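Local structure of 2''-aminoglycoside nucleotidyltransferase (Klebsiella pneumoniae, 4WQL) at residues D44-T49 with E84-E89; T49-R54 with E96-A101; I129-F134 with A170-R175. The protein adenylates the 2''-hydroxyl group of kanamycin, gentamicin, tobramycin and related aminoglycosides with magnesium, making bacteria resistant to these antibiotics. One frame throughout, in Å; residues are numbered along the deposited sequence.

Contact 1: D44-T49 with E84-E89; sequences DDIDLT and ELLDCE. With MG (magnesium ion), chain C; MG (magnesium ion), chain B; KAN (kanamycin a), chain D.
Leu48, Ile46 and Asp87 carry the pairing of strand 46-49 with strand 84-89, which run side by side in parallel. The backbone of Ile46 is used twice: its N donates to Leu85 O (2.9 Å) and its O accepts from Asp87 N (2.7 Å). Leu48 repeats the pattern, its N bonded to Asp87 O and its O to Glu89 N. On one face of the sheet Ile46 and Leu86 lie alongside each other, CD1 of Ile46 3.9 Å from CD2 of Leu86. The other branch of Leu86 serves Leu48: its CD1 meets Leu48 CD1 at 4.0 Å, and Cys88 SG lies a little farther along. Helix 5-19 packs against Ile46 and Leu86 here. The opposite face is the catalytic centre of a nucleotidyltransferase fold, where Asp45 and Asp47 of segment 44-49, an Asp-x-Asp pair, are joined by Asp87 from strand 84-93. Asp45 and Asp47 each straddle two magnesium ions, one oxygen to each. Asp87, with CG anti to its backbone N (chi1 -174°), reaches one of them through OD2 at 2.6 Å, and kanamycin O13 binds the same ion. Asp47 OD1 and Asp87 OD2 come within 3.1 Å of each other because both bind this ion; they are not hydrogen-bonded. Asp87 is inferred to be the proton acceptor; its OD1 is hydrogen-bonded to Tyr75. Farther along this face, Glu89 reaches out on an extended chain, and its OE2 takes a 2.7 Å hydrogen bond from kanamycin N2 while OE1 takes one from N1.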
loop_
_atom_site.group_PDB
_atom_site.type_symbol
_atom_site.label_atom_id
_atom_site.label_comp_id
_atom_site.label_asym_id
_atom_site.label_seq_id
_atom_site.Cartn_x
_atom_site.Cartn_y
_atom_site.Cartn_z
ATOM N N ASP A 44 4.776 3.406 10.698
ATOM C CA ASP A 44 5.728 4.484 10.455
ATOM C C ASP A 44 5.229 5.544 9.471
ATOM O O ASP A 44 5.629 6.724 9.544
ATOM C CB ASP A 44 7.068 3.919 9.937
ATOM C CG ASP A 44 7.782 3.065 10.978
ATOM O OD1 ASP A 44 7.632 3.337 12.193
ATOM O OD2 ASP A 44 8.484 2.112 10.560
ATOM N N ASP A 45 4.363 5.138 8.560
ATOM C CA ASP A 45 3.844 6.051 7.562
ATOM C C ASP A 45 2.583 5.474 6.985
ATOM O O ASP A 45 2.170 4.388 7.377
ATOM C CB ASP A 45 4.896 6.343 6.457
ATOM C CG ASP A 45 5.262 5.120 5.612
ATOM O OD1 ASP A 45 4.638 4.056 5.726
ATOM O OD2 ASP A 45 6.161 5.245 4.767
ATOM N N ILE A 46 1.969 6.206 6.059
ATOM C CA ILE A 46 0.822 5.743 5.357
ATOM C C ILE A 46 1.186 5.465 3.903
ATOM O O ILE A 46 1.629 6.376 3.213
ATOM C CB ILE A 46 -0.297 6.785 5.379
ATOM C CG1 ILE A 46 -0.737 7.081 6.818
ATOM C CG2 ILE A 46 -1.465 6.329 4.524
ATOM C CD1 ILE A 46 -1.399 8.453 6.976
ATOM N N ASP A 47 1.068 4.211 3.470
ATOM C CA ASP A 47 1.335 3.886 2.041
ATOM C C ASP A 47 0.067 3.990 1.232
ATOM O O ASP A 47 -0.993 3.490 1.636
ATOM C CB ASP A 47 1.946 2.470 1.906
ATOM C CG ASP A 47 3.227 2.323 2.758
ATOM O OD1 ASP A 47 4.259 2.813 2.336
ATOM O OD2 ASP A 47 3.151 1.800 3.852
ATOM N N LEU A 48 0.167 4.654 0.064
ATOM C CA LEU A 48 -0.987 4.832 -0.829
ATOM C C LEU A 48 -0.592 4.416 -2.223
ATOM O O LEU A 48 0.561 4.664 -2.681
ATOM C CB LEU A 48 -1.463 6.302 -0.904
ATOM C CG LEU A 48 -1.923 6.956 0.409
ATOM C CD1 LEU A 48 -2.161 8.476 0.265
ATOM C CD2 LEU A 48 -3.220 6.208 0.878
ATOM N N THR A 49 -1.561 3.804 -2.918
ATOM C CA THR A 49 -1.409 3.501 -4.333
ATOM C C THR A 49 -2.408 4.352 -5.096
ATOM O O THR A 49 -3.583 4.398 -4.725
ATOM C CB THR A 49 -1.661 1.979 -4.621
ATOM O OG1 THR A 49 -0.680 1.198 -3.920
ATOM C CG2 THR A 49 -1.546 1.676 -6.118
ATOM N N GLU A 84 3.287 13.688 9.554
ATOM C CA GLU A 84 3.042 12.368 8.995
ATOM C C GLU A 84 3.543 12.258 7.559
ATOM O O GLU A 84 3.555 13.235 6.802
ATOM C CB GLU A 84 1.551 12.011 9.012
ATOM C CG GLU A 84 0.940 11.903 10.425
ATOM C CD GLU A 84 1.577 10.799 11.284
ATOM O OE1 GLU A 84 2.117 9.805 10.743
ATOM O OE2 GLU A 84 1.521 10.912 12.518
ATOM N N LEU A 85 3.953 11.046 7.221
ATOM C CA LEU A 85 4.565 10.735 5.915
ATOM C C LEU A 85 3.613 9.875 5.090
ATOM O O LEU A 85 3.053 8.889 5.596
ATOM C CB LEU A 85 5.892 9.991 6.111
ATOM C CG LEU A 85 6.783 9.788 4.893
ATOM C CD1 LEU A 85 7.527 11.088 4.601
ATOM C CD2 LEU A 85 7.749 8.603 5.096
ATOM N N LEU A 86 3.444 10.233 3.817
ATOM C CA LEU A 86 2.672 9.427 2.858
ATOM C C LEU A 86 3.603 8.845 1.818
ATOM O O LEU A 86 4.336 9.603 1.162
ATOM C CB LEU A 86 1.635 10.271 2.143
ATOM C CG LEU A 86 0.655 11.181 2.860
ATOM C CD1 LEU A 86 -0.285 11.713 1.747
ATOM C CD2 LEU A 86 -0.134 10.359 3.842
ATOM N N ASP A 87 3.548 7.526 1.647
ATOM C CA ASP A 87 4.475 6.861 0.771
ATOM C C ASP A 87 3.672 6.434 -0.467
ATOM O O ASP A 87 2.955 5.467 -0.396
ATOM C CB ASP A 87 5.072 5.652 1.497
ATOM C CG ASP A 87 6.185 4.978 0.693
ATOM O OD1 ASP A 87 6.413 5.316 -0.489
ATOM O OD2 ASP A 87 6.829 4.075 1.248
ATOM N N CYS A 88 3.834 7.152 -1.598
ATOM C CA CYS A 88 2.842 7.045 -2.665
ATOM C C CYS A 88 3.393 6.350 -3.909
ATOM O O CYS A 88 4.439 6.762 -4.403
ATOM C CB CYS A 88 2.355 8.459 -3.037
ATOM S SG CYS A 88 1.555 9.272 -1.658
ATOM N N GLU A 89 2.673 5.346 -4.425
ATOM C CA GLU A 89 3.128 4.641 -5.599
ATOM C C GLU A 89 2.016 4.607 -6.661
ATOM O O GLU A 89 0.899 4.321 -6.333
ATOM C CB GLU A 89 3.491 3.202 -5.232
ATOM C CG GLU A 89 3.894 2.352 -6.436
ATOM C CD GLU A 89 4.397 0.934 -6.074
ATOM O OE1 GLU A 89 5.338 0.454 -6.806
ATOM O OE2 GLU A 89 3.859 0.366 -5.092
HETATM MG MG MG C . 6.267 3.009 3.537
HETATM MG MG MG B . 4.630 1.951 5.275
HETATM C C1 KAN D . 8.834 -2.191 -4.778
HETATM C C2 KAN D . 10.352 -2.409 -5.145
HETATM C C3 KAN D . 10.758 -1.500 -6.290
HETATM C C4 KAN D . 9.836 -1.844 -7.453
HETATM C C5 KAN D . 8.387 -1.615 -7.063
HETATM C C6 KAN D . 7.569 -2.202 -8.264
HETATM C C7 KAN D . 6.435 1.230 -1.359
HETATM C C8 KAN D . 7.848 0.705 -0.987
HETATM C C9 KAN D . 8.713 0.360 -2.215
HETATM C C10 KAN D . 7.930 -0.585 -3.168
HETATM C C11 KAN D . 6.532 -0.102 -3.505
HETATM C C12 KAN D . 5.735 0.162 -2.229
HETATM C C13 KAN D . 9.505 0.970 0.781
HETATM C C14 KAN D . 9.086 1.457 2.210
HETATM C C15 KAN D . 9.305 2.982 2.297
HETATM C C16 KAN D . 10.764 3.302 1.945
HETATM C C17 KAN D . 11.062 2.802 0.503
HETATM C C18 KAN D . 12.509 2.887 -0.014
HETATM N N1 KAN D . 6.115 -2.141 -7.964
HETATM N N2 KAN D . 5.887 -1.193 -4.278
HETATM N N3 KAN D . 5.667 1.670 -0.156
HETATM N N4 KAN D . 8.948 3.531 3.627
HETATM O O5 KAN D . 8.031 -2.424 -5.955
HETATM O O6 KAN D . 11.138 -2.226 -3.927
HETATM O O7 KAN D . 12.152 -1.736 -6.662
HETATM O O8 KAN D . 10.099 -0.970 -8.535
HETATM O O9 KAN D . 8.784 -0.864 -4.282
HETATM O O10 KAN D . 9.951 -0.338 -1.845
HETATM O O11 KAN D . 8.631 1.590 -0.159
HETATM O O12 KAN D . 10.840 1.362 0.449
HETATM O O13 KAN D . 7.718 1.103 2.531
HETATM O O14 KAN D . 11.001 4.717 2.084
HETATM O O15 KAN D . 13.359 2.109 0.852
HETATM O O HOH W 1 4.588 9.306 9.277
HETATM O O HOH W 2 3.180 1.944 6.491
HETATM O O HOH W 3 6.267 1.554 6.714
HETATM O O HOH W 4 4.448 -0.213 5.273
#

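Contact 2: T49-R54 with E96-A101; sequences TFPGER and EAYEIA. With KAN (kanamycin a), chain D.
Pro51 lies over one face of the Tyr98 ring in the tight part of this contact. Its CG makes a CH-pi contact 4.2 Å from the ring centroid and 19° off the ring normal, displaced toward the rim, while its CB comes within 3.5 Å of Tyr98 CE1. The proline and the phenol cross at about a right angle, and Trp93 adds an edge-to-face ring contact to Tyr98. At the phenol end the setting becomes polar and more open to solvent. Glu53, exposed on the surface, folds back through a bend at chi2 (-76°) and brings its carboxylate to the ring edge, the two planes only 15° apart. Tyr98 OH donates to Glu53 OE2 at 2.6 Å, on the syn lone pair, and a water donates to the same hydroxyl while accepting from Arg54 NH1. Arg54 has a firmer partner in Glu57, with which its NE forms a salt bridge. Structurally, strand 46-51 ends here in a short 3-10 turn, closed by the bond from Arg54 N to Pro51 O, and Arg54 occupies the N-cap position before helix 55-64. Tyr98 belongs to the short strand 98-99 of the C-terminal domain, which adds antiparallel to strand 84-93. Beyond the tyrosine the packing thins to a small buried apolar contact, closest at Thr49 CG2 and Ile100 CG1, 3.8 Å apart. Just past Ile100, the backbone O of Ala101 accepts a 2.9 Å hydrogen bond from kanamycin N1.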
loop_
_atom_site.group_PDB
_atom_site.type_symbol
_atom_site.label_atom_id
_atom_site.label_comp_id
_atom_site.label_asym_id
_atom_site.label_seq_id
_atom_site.Cartn_x
_atom_site.Cartn_y
_atom_site.Cartn_z
ATOM N N THR A 49 -1.561 3.804 -2.918
ATOM C CA THR A 49 -1.409 3.501 -4.333
ATOM C C THR A 49 -2.408 4.352 -5.096
ATOM O O THR A 49 -3.583 4.398 -4.725
ATOM C CB THR A 49 -1.661 1.979 -4.621
ATOM O OG1 THR A 49 -0.680 1.198 -3.920
ATOM C CG2 THR A 49 -1.546 1.676 -6.118
ATOM N N PHE A 50 -1.968 5.060 -6.133
ATOM C CA PHE A 50 -2.892 6.029 -6.783
ATOM C C PHE A 50 -2.870 5.821 -8.313
ATOM O O PHE A 50 -1.860 5.334 -8.862
ATOM C CB PHE A 50 -2.479 7.491 -6.464
ATOM C CG PHE A 50 -1.081 7.835 -6.948
ATOM C CD1 PHE A 50 0.055 7.569 -6.174
ATOM C CD2 PHE A 50 -0.916 8.427 -8.206
ATOM C CE1 PHE A 50 1.312 7.830 -6.702
ATOM C CE2 PHE A 50 0.323 8.733 -8.710
ATOM C CZ PHE A 50 1.450 8.468 -7.963
ATOM N N PRO A 51 -3.950 6.221 -9.000
ATOM C CA PRO A 51 -3.936 6.167 -10.479
ATOM C C PRO A 51 -2.844 7.077 -11.040
ATOM O O PRO A 51 -2.915 8.277 -10.816
ATOM C CB PRO A 51 -5.346 6.664 -10.886
ATOM C CG PRO A 51 -6.262 6.281 -9.611
ATOM C CD PRO A 51 -5.283 6.620 -8.438
ATOM N N GLY A 52 -1.894 6.487 -11.750
ATOM C CA GLY A 52 -0.699 7.196 -12.142
ATOM C C GLY A 52 -1.022 8.414 -12.991
ATOM O O GLY A 52 -0.330 9.449 -12.919
ATOM N N GLU A 53 -2.068 8.304 -13.802
ATOM C CA GLU A 53 -2.398 9.391 -14.760
ATOM C C GLU A 53 -3.194 10.469 -14.070
ATOM O O GLU A 53 -3.506 11.480 -14.693
ATOM C CB GLU A 53 -3.168 8.816 -15.969
ATOM C CG GLU A 53 -4.682 8.586 -15.774
ATOM C CD GLU A 53 -5.077 7.338 -14.936
ATOM O OE1 GLU A 53 -4.186 6.607 -14.392
ATOM O OE2 GLU A 53 -6.319 7.107 -14.781
ATOM N N ARG A 54 -3.575 10.232 -12.803
ATOM C CA ARG A 54 -4.259 11.250 -12.030
ATOM C C ARG A 54 -3.424 11.767 -10.875
ATOM O O ARG A 54 -3.954 12.245 -9.871
ATOM C CB ARG A 54 -5.611 10.697 -11.516
ATOM C CG ARG A 54 -6.488 10.223 -12.678
ATOM C CD ARG A 54 -7.885 9.667 -12.153
ATOM N NE ARG A 54 -8.715 10.724 -11.591
ATOM C CZ ARG A 54 -9.904 10.498 -11.021
ATOM N NH1 ARG A 54 -10.430 9.275 -11.033
ATOM N NH2 ARG A 54 -10.577 11.515 -10.494
ATOM N N GLU A 96 -8.991 -3.547 -17.355
ATOM C CA GLU A 96 -10.149 -3.867 -16.466
ATOM C C GLU A 96 -9.899 -3.466 -15.002
ATOM O O GLU A 96 -10.788 -3.458 -14.180
ATOM C CB GLU A 96 -10.531 -5.362 -16.523
ATOM C CG GLU A 96 -9.463 -6.276 -15.925
ATOM C CD GLU A 96 -9.976 -7.744 -15.762
ATOM O OE1 GLU A 96 -10.904 -8.153 -16.476
ATOM O OE2 GLU A 96 -9.471 -8.442 -14.884
ATOM N N ALA A 97 -8.677 -3.064 -14.736
ATOM C CA ALA A 97 -8.292 -2.593 -13.398
ATOM C C ALA A 97 -6.976 -1.797 -13.455
ATOM O O ALA A 97 -6.221 -1.922 -14.391
ATOM C CB ALA A 97 -8.109 -3.832 -12.404
ATOM N N TYR A 98 -6.735 -0.985 -12.409
ATOM C CA TYR A 98 -5.409 -0.437 -12.167
ATOM C C TYR A 98 -4.452 -1.518 -11.633
ATOM O O TYR A 98 -4.846 -2.363 -10.821
ATOM C CB TYR A 98 -5.490 0.721 -11.160
ATOM C CG TYR A 98 -6.062 1.993 -11.752
ATOM C CD1 TYR A 98 -5.273 2.846 -12.539
ATOM C CD2 TYR A 98 -7.416 2.298 -11.592
ATOM C CE1 TYR A 98 -5.809 4.007 -13.100
ATOM C CE2 TYR A 98 -7.955 3.471 -12.103
ATOM C CZ TYR A 98 -7.146 4.291 -12.892
ATOM O OH TYR A 98 -7.675 5.396 -13.426
ATOM N N GLU A 99 -3.194 -1.478 -12.090
ATOM C CA GLU A 99 -2.183 -2.416 -11.590
ATOM C C GLU A 99 -0.854 -1.729 -11.260
ATOM O O GLU A 99 -0.342 -0.900 -12.020
ATOM C CB GLU A 99 -1.889 -3.545 -12.617
ATOM C CG GLU A 99 -3.106 -4.463 -12.900
ATOM C CD GLU A 99 -3.427 -5.393 -11.733
ATOM O OE1 GLU A 99 -2.610 -5.537 -10.809
ATOM O OE2 GLU A 99 -4.547 -5.991 -11.752
ATOM N N ILE A 100 -0.301 -2.090 -10.094
ATOM C CA ILE A 100 1.095 -1.715 -9.775
ATOM C C ILE A 100 2.061 -2.397 -10.729
ATOM O O ILE A 100 1.945 -3.613 -10.945
ATOM C CB ILE A 100 1.382 -2.108 -8.304
ATOM C CG1 ILE A 100 0.477 -1.297 -7.337
ATOM C CG2 ILE A 100 2.827 -1.896 -7.963
ATOM C CD1 ILE A 100 0.458 -1.911 -5.941
ATOM N N ALA A 101 2.999 -1.635 -11.325
ATOM C CA ALA A 101 3.932 -2.224 -12.259
ATOM C C ALA A 101 4.639 -3.408 -11.610
ATOM O O ALA A 101 5.070 -3.315 -10.455
ATOM C CB ALA A 101 4.955 -1.203 -12.692
HETATM C C1 KAN D . 8.834 -2.191 -4.778
HETATM C C2 KAN D . 10.352 -2.409 -5.145
HETATM C C3 KAN D . 10.758 -1.500 -6.290
HETATM C C4 KAN D . 9.836 -1.844 -7.453
HETATM C C5 KAN D . 8.387 -1.615 -7.063
HETATM C C6 KAN D . 7.569 -2.202 -8.264
HETATM C C7 KAN D . 6.435 1.230 -1.359
HETATM C C8 KAN D . 7.848 0.705 -0.987
HETATM C C9 KAN D . 8.713 0.360 -2.215
HETATM C C10 KAN D . 7.930 -0.585 -3.168
HETATM C C11 KAN D . 6.532 -0.102 -3.505
HETATM C C12 KAN D . 5.735 0.162 -2.229
HETATM C C13 KAN D . 9.505 0.970 0.781
HETATM C C14 KAN D . 9.086 1.457 2.210
HETATM C C15 KAN D . 9.305 2.982 2.297
HETATM C C16 KAN D . 10.764 3.302 1.945
HETATM C C17 KAN D . 11.062 2.802 0.503
HETATM C C18 KAN D . 12.509 2.887 -0.014
HETATM N N1 KAN D . 6.115 -2.141 -7.964
HETATM N N2 KAN D . 5.887 -1.193 -4.278
HETATM N N3 KAN D . 5.667 1.670 -0.156
HETATM N N4 KAN D . 8.948 3.531 3.627
HETATM O O5 KAN D . 8.031 -2.424 -5.955
HETATM O O6 KAN D . 11.138 -2.226 -3.927
HETATM O O7 KAN D . 12.152 -1.736 -6.662
HETATM O O8 KAN D . 10.099 -0.970 -8.535
HETATM O O9 KAN D . 8.784 -0.864 -4.282
HETATM O O10 KAN D . 9.951 -0.338 -1.845
HETATM O O11 KAN D . 8.631 1.590 -0.159
HETATM O O12 KAN D . 10.840 1.362 0.449
HETATM O O13 KAN D . 7.718 1.103 2.531
HETATM O O14 KAN D . 11.001 4.717 2.084
HETATM O O15 KAN D . 13.359 2.109 0.852
HETATM O O HOH W 5 -9.453 6.749 -11.666
#

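Contact 3: I129-F134 with A170-R175; sequences IIWDYF and AAFRSR. With KAN (kanamycin a), chain D.
Beside Trp131, which packs on Phe172, Asp132 OD2 accepts a 2.7 Å hydrogen bond from kanamycin N2, whose second acceptor is Glu89 OE2. Between helix 129-134 and helix 170-175 the meeting is aromatic. A chi1 of 179° swings the Phe172 ring away from its own backbone N and into the corner formed by Trp131 and Phe134. One edge, at CD2, is directed at the six-membered ring of Trp131 in a T-shaped pair, centroids 5.0 Å apart and planes at 78°. Over the face of Phe172 stands Phe134 CB, a CH-pi contact 3.3 Å from the centroid and almost exactly on the normal. The Phe134 ring itself makes an offset edge-to-face pair with Phe172. Farther out, Arg175 bends at chi2 and chi3 to bring one guanidinium face to Trp131 CZ2, NH2 3.6 Å from that carbon; with the planes 42° apart, the groups are not stacked in parallel. The polar groups look past each other, Trp131 NE1 to Tyr135 and Arg175 NH1 to Glu102 O. With no hydrogen bond joining the segments, their contact rests on aromatic and apolar packing, consistent with a buried hydrophobic core in the C-terminal domain.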
loop_
_atom_site.group_PDB
_atom_site.type_symbol
_atom_site.label_atom_id
_atom_site.label_comp_id
_atom_site.label_asym_id
_atom_site.label_seq_id
_atom_site.Cartn_x
_atom_site.Cartn_y
_atom_site.Cartn_z
ATOM N N ILE A 129 0.648 -6.944 -1.328
ATOM C CA ILE A 129 1.334 -6.636 -0.058
ATOM C C ILE A 129 2.540 -7.533 0.155
ATOM O O ILE A 129 3.671 -7.086 0.532
ATOM C CB ILE A 129 0.326 -6.768 1.125
ATOM C CG1 ILE A 129 -0.737 -5.646 1.036
ATOM C CG2 ILE A 129 1.038 -6.756 2.514
ATOM C CD1 ILE A 129 -1.987 -5.998 1.903
ATOM N N ILE A 130 2.303 -8.838 -0.008
ATOM C CA ILE A 130 3.378 -9.795 0.265
ATOM C C ILE A 130 4.512 -9.681 -0.782
ATOM O O ILE A 130 5.698 -9.817 -0.467
ATOM C CB ILE A 130 2.766 -11.193 0.297
ATOM C CG1 ILE A 130 1.909 -11.311 1.563
ATOM C CG2 ILE A 130 3.817 -12.291 0.187
ATOM C CD1 ILE A 130 1.024 -12.552 1.519
ATOM N N TRP A 131 4.114 -9.473 -2.038
ATOM C CA TRP A 131 5.089 -9.292 -3.130
ATOM C C TRP A 131 6.177 -8.277 -2.780
ATOM O O TRP A 131 7.354 -8.458 -3.084
ATOM C CB TRP A 131 4.322 -8.856 -4.386
ATOM C CG TRP A 131 5.078 -8.886 -5.706
ATOM C CD1 TRP A 131 5.572 -7.791 -6.412
ATOM C CD2 TRP A 131 5.316 -10.031 -6.527
ATOM N NE1 TRP A 131 6.133 -8.205 -7.581
ATOM C CE2 TRP A 131 6.016 -9.578 -7.675
ATOM C CE3 TRP A 131 5.068 -11.410 -6.379
ATOM C CZ2 TRP A 131 6.413 -10.444 -8.710
ATOM C CZ3 TRP A 131 5.471 -12.268 -7.411
ATOM C CH2 TRP A 131 6.151 -11.775 -8.557
ATOM N N ASP A 132 5.788 -7.197 -2.123
ATOM C CA ASP A 132 6.792 -6.192 -1.799
ATOM C C ASP A 132 7.799 -6.614 -0.786
ATOM O O ASP A 132 8.931 -6.141 -0.821
ATOM C CB ASP A 132 6.113 -4.919 -1.319
ATOM C CG ASP A 132 5.987 -3.899 -2.440
ATOM O OD1 ASP A 132 6.498 -4.198 -3.556
ATOM O OD2 ASP A 132 5.382 -2.821 -2.217
ATOM N N TYR A 133 7.428 -7.527 0.116
ATOM C CA TYR A 133 8.440 -8.095 0.995
ATOM C C TYR A 133 9.479 -8.890 0.240
ATOM O O TYR A 133 10.571 -9.101 0.737
ATOM C CB TYR A 133 7.807 -9.013 2.056
ATOM C CG TYR A 133 7.036 -8.253 3.103
ATOM C CD1 TYR A 133 7.671 -7.748 4.217
ATOM C CD2 TYR A 133 5.665 -8.011 2.949
ATOM C CE1 TYR A 133 6.934 -7.029 5.186
ATOM C CE2 TYR A 133 4.943 -7.313 3.896
ATOM C CZ TYR A 133 5.582 -6.839 5.012
ATOM O OH TYR A 133 4.866 -6.125 5.952
ATOM N N PHE A 134 9.127 -9.433 -0.924
ATOM C CA PHE A 134 10.090 -10.206 -1.671
ATOM C C PHE A 134 11.167 -9.319 -2.196
ATOM O O PHE A 134 12.329 -9.711 -2.181
ATOM C CB PHE A 134 9.409 -10.960 -2.848
ATOM C CG PHE A 134 8.346 -11.972 -2.387
ATOM C CD1 PHE A 134 8.391 -12.514 -1.120
ATOM C CD2 PHE A 134 7.342 -12.403 -3.287
ATOM C CE1 PHE A 134 7.398 -13.452 -0.669
ATOM C CE2 PHE A 134 6.361 -13.332 -2.874
ATOM C CZ PHE A 134 6.387 -13.867 -1.604
ATOM N N ALA A 170 7.748 -18.465 -5.191
ATOM C CA ALA A 170 8.410 -19.190 -6.267
ATOM C C ALA A 170 8.245 -18.415 -7.581
ATOM O O ALA A 170 9.142 -18.398 -8.451
ATOM C CB ALA A 170 7.808 -20.619 -6.366
ATOM N N ALA A 171 7.077 -17.792 -7.746
ATOM C CA ALA A 171 6.829 -17.025 -8.988
ATOM C C ALA A 171 7.756 -15.826 -9.060
ATOM O O ALA A 171 8.267 -15.487 -10.126
ATOM C CB ALA A 171 5.366 -16.569 -9.051
ATOM N N PHE A 172 7.955 -15.185 -7.898
ATOM C CA PHE A 172 8.809 -14.000 -7.807
ATOM C C PHE A 172 10.224 -14.430 -8.170
ATOM O O PHE A 172 10.922 -13.737 -8.909
ATOM C CB PHE A 172 8.762 -13.429 -6.362
ATOM C CG PHE A 172 9.651 -12.200 -6.163
ATOM C CD1 PHE A 172 10.997 -12.328 -5.798
ATOM C CD2 PHE A 172 9.119 -10.933 -6.362
ATOM C CE1 PHE A 172 11.770 -11.210 -5.634
ATOM C CE2 PHE A 172 9.878 -9.816 -6.157
ATOM C CZ PHE A 172 11.184 -9.930 -5.831
ATOM N N ARG A 173 10.668 -15.546 -7.587
ATOM C CA ARG A 173 12.023 -16.019 -7.860
ATOM C C ARG A 173 12.178 -16.311 -9.365
ATOM O O ARG A 173 13.222 -15.988 -9.979
ATOM C CB ARG A 173 12.363 -17.264 -7.007
ATOM C CG ARG A 173 13.710 -17.836 -7.292
ATOM C CD ARG A 173 14.014 -19.035 -6.333
ATOM N NE ARG A 173 13.034 -20.125 -6.476
ATOM C CZ ARG A 173 12.932 -21.178 -5.669
ATOM N NH1 ARG A 173 13.758 -21.301 -4.623
ATOM N NH2 ARG A 173 12.009 -22.115 -5.918
ATOM N N SER A 174 11.162 -16.938 -9.976
ATOM C CA SER A 174 11.278 -17.248 -11.408
ATOM C C SER A 174 11.286 -15.958 -12.268
ATOM O O SER A 174 12.067 -15.847 -13.243
ATOM C CB SER A 174 10.136 -18.178 -11.849
ATOM O OG SER A 174 10.317 -18.509 -13.197
ATOM N N ARG A 175 10.436 -15.009 -11.884
ATOM C CA ARG A 175 10.349 -13.726 -12.577
ATOM C C ARG A 175 11.706 -13.060 -12.632
ATOM O O ARG A 175 12.092 -12.503 -13.651
ATOM C CB ARG A 175 9.360 -12.779 -11.835
ATOM C CG ARG A 175 9.426 -11.342 -12.407
ATOM C CD ARG A 175 8.503 -11.176 -13.641
ATOM N NE ARG A 175 7.112 -11.266 -13.152
ATOM C CZ ARG A 175 6.472 -10.262 -12.557
ATOM N NH1 ARG A 175 7.111 -9.089 -12.374
ATOM N NH2 ARG A 175 5.198 -10.429 -12.129
HETATM C C1 KAN D . 8.834 -2.191 -4.778
HETATM C C2 KAN D . 10.352 -2.409 -5.145
HETATM C C3 KAN D . 10.758 -1.500 -6.290
HETATM C C4 KAN D . 9.836 -1.844 -7.453
HETATM C C5 KAN D . 8.387 -1.615 -7.063
HETATM C C6 KAN D . 7.569 -2.202 -8.264
HETATM C C7 KAN D . 6.435 1.230 -1.359
HETATM C C8 KAN D . 7.848 0.705 -0.987
HETATM C C9 KAN D . 8.713 0.360 -2.215
HETATM C C10 KAN D . 7.930 -0.585 -3.168
HETATM C C11 KAN D . 6.532 -0.102 -3.505
HETATM C C12 KAN D . 5.735 0.162 -2.229
HETATM C C13 KAN D . 9.505 0.970 0.781
HETATM C C14 KAN D . 9.086 1.457 2.210
HETATM C C15 KAN D . 9.305 2.982 2.297
HETATM C C16 KAN D . 10.764 3.302 1.945
HETATM C C17 KAN D . 11.062 2.802 0.503
HETATM C C18 KAN D . 12.509 2.887 -0.014
HETATM N N1 KAN D . 6.115 -2.141 -7.964
HETATM N N2 KAN D . 5.887 -1.193 -4.278
HETATM N N3 KAN D . 5.667 1.670 -0.156
HETATM N N4 KAN D . 8.948 3.531 3.627
HETATM O O5 KAN D . 8.031 -2.424 -5.955
HETATM O O6 KAN D . 11.138 -2.226 -3.927
HETATM O O7 KAN D . 12.152 -1.736 -6.662
HETATM O O8 KAN D . 10.099 -0.970 -8.535
HETATM O O9 KAN D . 8.784 -0.864 -4.282
HETATM O O10 KAN D . 9.951 -0.338 -1.845
HETATM O O11 KAN D . 8.631 1.590 -0.159
HETATM O O12 KAN D . 10.840 1.362 0.449
HETATM O O13 KAN D . 7.718 1.103 2.531
HETATM O O14 KAN D . 11.001 4.717 2.084
HETATM O O15 KAN D . 13.359 2.109 0.852
#

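Contacts 1 and 2 interlock along the chain: their segments alternate, and they share Thr49, strand 46-51 and one mixed sheet. Their centres are about 16 Å apart, and they touch through Phe50 N and Glu89 O, a probable hydrogen bond. Contact 1 lies within the N-terminal domain, whereas contact 2 ties that domain to the beginning of the C-terminal one. Contact 3 follows later in the sequence, between helices 126-139 and 162-176 of the C-terminal domain, with its centre about 21 Å from that of contact 1 and 19 Å from that of contact 2. All three reach kanamycin, which binds in the cleft between the domains.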